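Local coordinates for protein beta-1,4-exocellulase (Thermobifida fusca, PDB 4B4H) that probably hydrolyses cellulose as a glycoside hydrolase family 6 cellobiohydrolase, of which this is the catalytic domain, at residues A398-S401 against G402-F405. Sequence-based numbering, arbitrary orientation. Where two conformers were deposited one is given.
Sequences APIS and GHWF
One face of the Phe405 ring carries both Ala398 and Pro399, each making a CH-pi contact: Ala398 CA sits 3.8 Å from the ring centroid and Pro399 CD, nearer the CB end of the ring, 3.9 Å from it. The His403 ring has Ile400 CB above its centre on one face, 4.2 Å from the centroid, while Pro399 CB and Ser401 O approach it obliquely. His403 ends a type II beta turn, Ile400 to His403, and Phe405 lies two residues beyond, in the loop leading from strand 346-350 to helix 406-414. The turn's closing bond runs from His403 N to Ile400 O (2.9 Å, 156° at the hydrogen). Gly402 suits the third position, since at its positive phi a CB would collide with Ser401 O.

The compact, conformationally restricted ring of Pro399 projects from its own arm toward the returning one; it crosses the Phe405 side chain at about a right angle, and CB packs 3.6 Å from His403 CB. With CG anti to the backbone N (chi1 -168°), Phe405 turns one ring face toward the proline and the small Ala398. Replacing Phe405 by an alanine would probably leave a gap beside Ala398 CB and Pro399 CD and take away the aromatic face that receives their CH groups. Phe405 also occupies the N-cap position just before helix 406-414, so the packing joins the turn to the helix start. Backbone hydrogen bonds of Gly402 and His403 with Ser358 tie the turn to the segment holding Lys353 and Glu357, predicted substrate-binding residues. On the side of the proline ring facing the returning chain, CG lies 3.3 Å from Trp404 O.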
ATOM      1  N   ALA A 398     -12.974 -15.107   5.816  1.00 10.65           N
ATOM      2  CA  ALA A 398     -12.397 -13.810   6.218  1.00 10.50           C
ATOM      3  C   ALA A 398     -13.453 -12.839   6.776  1.00 10.75           C
ATOM      4  O   ALA A 398     -14.554 -12.724   6.202  1.00 11.25           O
ATOM      5  CB  ALA A 398     -11.719 -13.172   5.016  1.00 10.24           C
ATOM      6  N   PRO A 399     -13.135 -12.125   7.885  1.00 10.92           N
ATOM      7  CA  PRO A 399     -14.066 -11.134   8.425  1.00 11.66           C
ATOM      8  C   PRO A 399     -14.083  -9.836   7.605  1.00 11.44           C
ATOM      9  O   PRO A 399     -13.389  -9.738   6.588  1.00 10.93           O
ATOM     10  CB  PRO A 399     -13.537 -10.897   9.841  1.00 11.44           C
ATOM     11  CG  PRO A 399     -12.061 -11.158   9.747  1.00 11.59           C
ATOM     12  CD  PRO A 399     -11.837 -12.110   8.596  1.00 11.03           C
ATOM     13  N   ILE A 400     -14.906  -8.870   8.009  1.00 11.99           N
ATOM     14  CA  ILE A 400     -14.902  -7.538   7.409  1.00 12.59           C
ATOM     15  C   ILE A 400     -13.503  -6.917   7.474  1.00 12.19           C
ATOM     16  O   ILE A 400     -12.714  -7.193   8.400  1.00 12.47           O
ATOM     17  CB  ILE A 400     -16.001  -6.659   8.049  1.00 13.11           C
ATOM     18  CG1 ILE A 400     -17.327  -6.903   7.311  1.00 13.98           C
ATOM     19  CG2 ILE A 400     -15.640  -5.175   8.061  1.00 13.23           C
ATOM     20  CD1 ILE A 400     -18.526  -6.212   7.926  1.00 14.18           C
ATOM     21  N   SER A 401     -13.191  -6.120   6.453  1.00 11.87           N
ATOM     22  CA  SER A 401     -11.899  -5.456   6.343  0.50 11.85           C
ATOM     23  C   SER A 401     -11.527  -4.770   7.657  1.00 12.03           C
ATOM     24  O   SER A 401     -12.344  -4.053   8.239  1.00 12.01           O
ATOM     25  CB  SER A 401     -11.929  -4.449   5.187  0.50 11.66           C
ATOM     26  OG  SER A 401     -10.834  -3.551   5.255  0.50 10.93           O
ATOM     27  N   GLY A 402     -10.298  -5.005   8.114  1.00 11.76           N
ATOM     28  CA  GLY A 402      -9.790  -4.443   9.362  1.00 11.86           C
ATOM     29  C   GLY A 402     -10.064  -5.270  10.608  1.00 11.62           C
ATOM     30  O   GLY A 402      -9.445  -5.037  11.642  1.00 11.95           O
ATOM     31  N   HIS A 403     -11.003  -6.218  10.518  1.00 12.00           N
ATOM     32  CA  HIS A 403     -11.325  -7.104  11.635  1.00 11.89           C
ATOM     33  C   HIS A 403     -10.270  -8.162  11.730  1.00 11.02           C
ATOM     34  O   HIS A 403      -9.678  -8.533  10.735  1.00 10.44           O
ATOM     35  CB  HIS A 403     -12.686  -7.754  11.418  1.00 12.86           C
ATOM     36  CG  HIS A 403     -13.854  -6.859  11.753  1.00 13.87           C
ATOM     37  ND1 HIS A 403     -14.998  -7.337  12.275  1.00 14.38           N
ATOM     38  CD2 HIS A 403     -14.014  -5.476  11.653  1.00 14.56           C
ATOM     39  CE1 HIS A 403     -15.861  -6.317  12.476  1.00 14.87           C
ATOM     40  NE2 HIS A 403     -15.255  -5.180  12.104  1.00 15.57           N
ATOM     41  N   TRP A 404     -10.039  -8.659  12.936  1.00 10.55           N
ATOM     42  CA  TRP A 404      -8.980  -9.624  13.156  1.00 10.41           C
ATOM     43  C   TRP A 404      -9.214 -10.931  12.429  1.00 10.48           C
ATOM     44  O   TRP A 404     -10.304 -11.500  12.507  1.00 11.38           O
ATOM     45  CB  TRP A 404      -8.780  -9.869  14.644  1.00 10.10           C
ATOM     46  CG  TRP A 404      -7.458 -10.533  14.874  1.00  9.98           C
ATOM     47  CD1 TRP A 404      -7.227 -11.852  15.235  1.00 10.12           C
ATOM     48  CD2 TRP A 404      -6.131  -9.943  14.681  1.00 10.02           C
ATOM     49  NE1 TRP A 404      -5.880 -12.104  15.305  1.00 10.04           N
ATOM     50  CE2 TRP A 404      -5.169 -10.999  14.985  1.00  9.96           C
ATOM     51  CE3 TRP A 404      -5.662  -8.687  14.301  1.00 10.00           C
ATOM     52  CZ2 TRP A 404      -3.804 -10.784  14.926  1.00  9.88           C
ATOM     53  CZ3 TRP A 404      -4.287  -8.479  14.241  1.00 10.13           C
ATOM     54  CH2 TRP A 404      -3.380  -9.501  14.549  1.00 10.02           C
ATOM     55  N   PHE A 405      -8.199 -11.414  11.711  1.00 10.13           N
ATOM     56  CA  PHE A 405      -8.314 -12.637  10.906  1.00  9.89           C
ATOM     57  C   PHE A 405      -7.262 -13.630  11.387  1.00 10.23           C
ATOM     58  O   PHE A 405      -6.119 -13.597  10.925  1.00 10.14           O
ATOM     59  CB  PHE A 405      -8.116 -12.274   9.426  1.00  9.44           C
ATOM     60  CG  PHE A 405      -8.487 -13.359   8.438  1.00  9.27           C
ATOM     61  CD1 PHE A 405      -9.074 -14.559   8.823  1.00  9.23           C
ATOM     62  CD2 PHE A 405      -8.248 -13.150   7.081  1.00  9.07           C
ATOM     63  CE1 PHE A 405      -9.398 -15.532   7.880  1.00  8.95           C
ATOM     64  CE2 PHE A 405      -8.567 -14.110   6.136  1.00  9.12           C
ATOM     65  CZ  PHE A 405      -9.145 -15.311   6.532  1.00  8.93           C
TER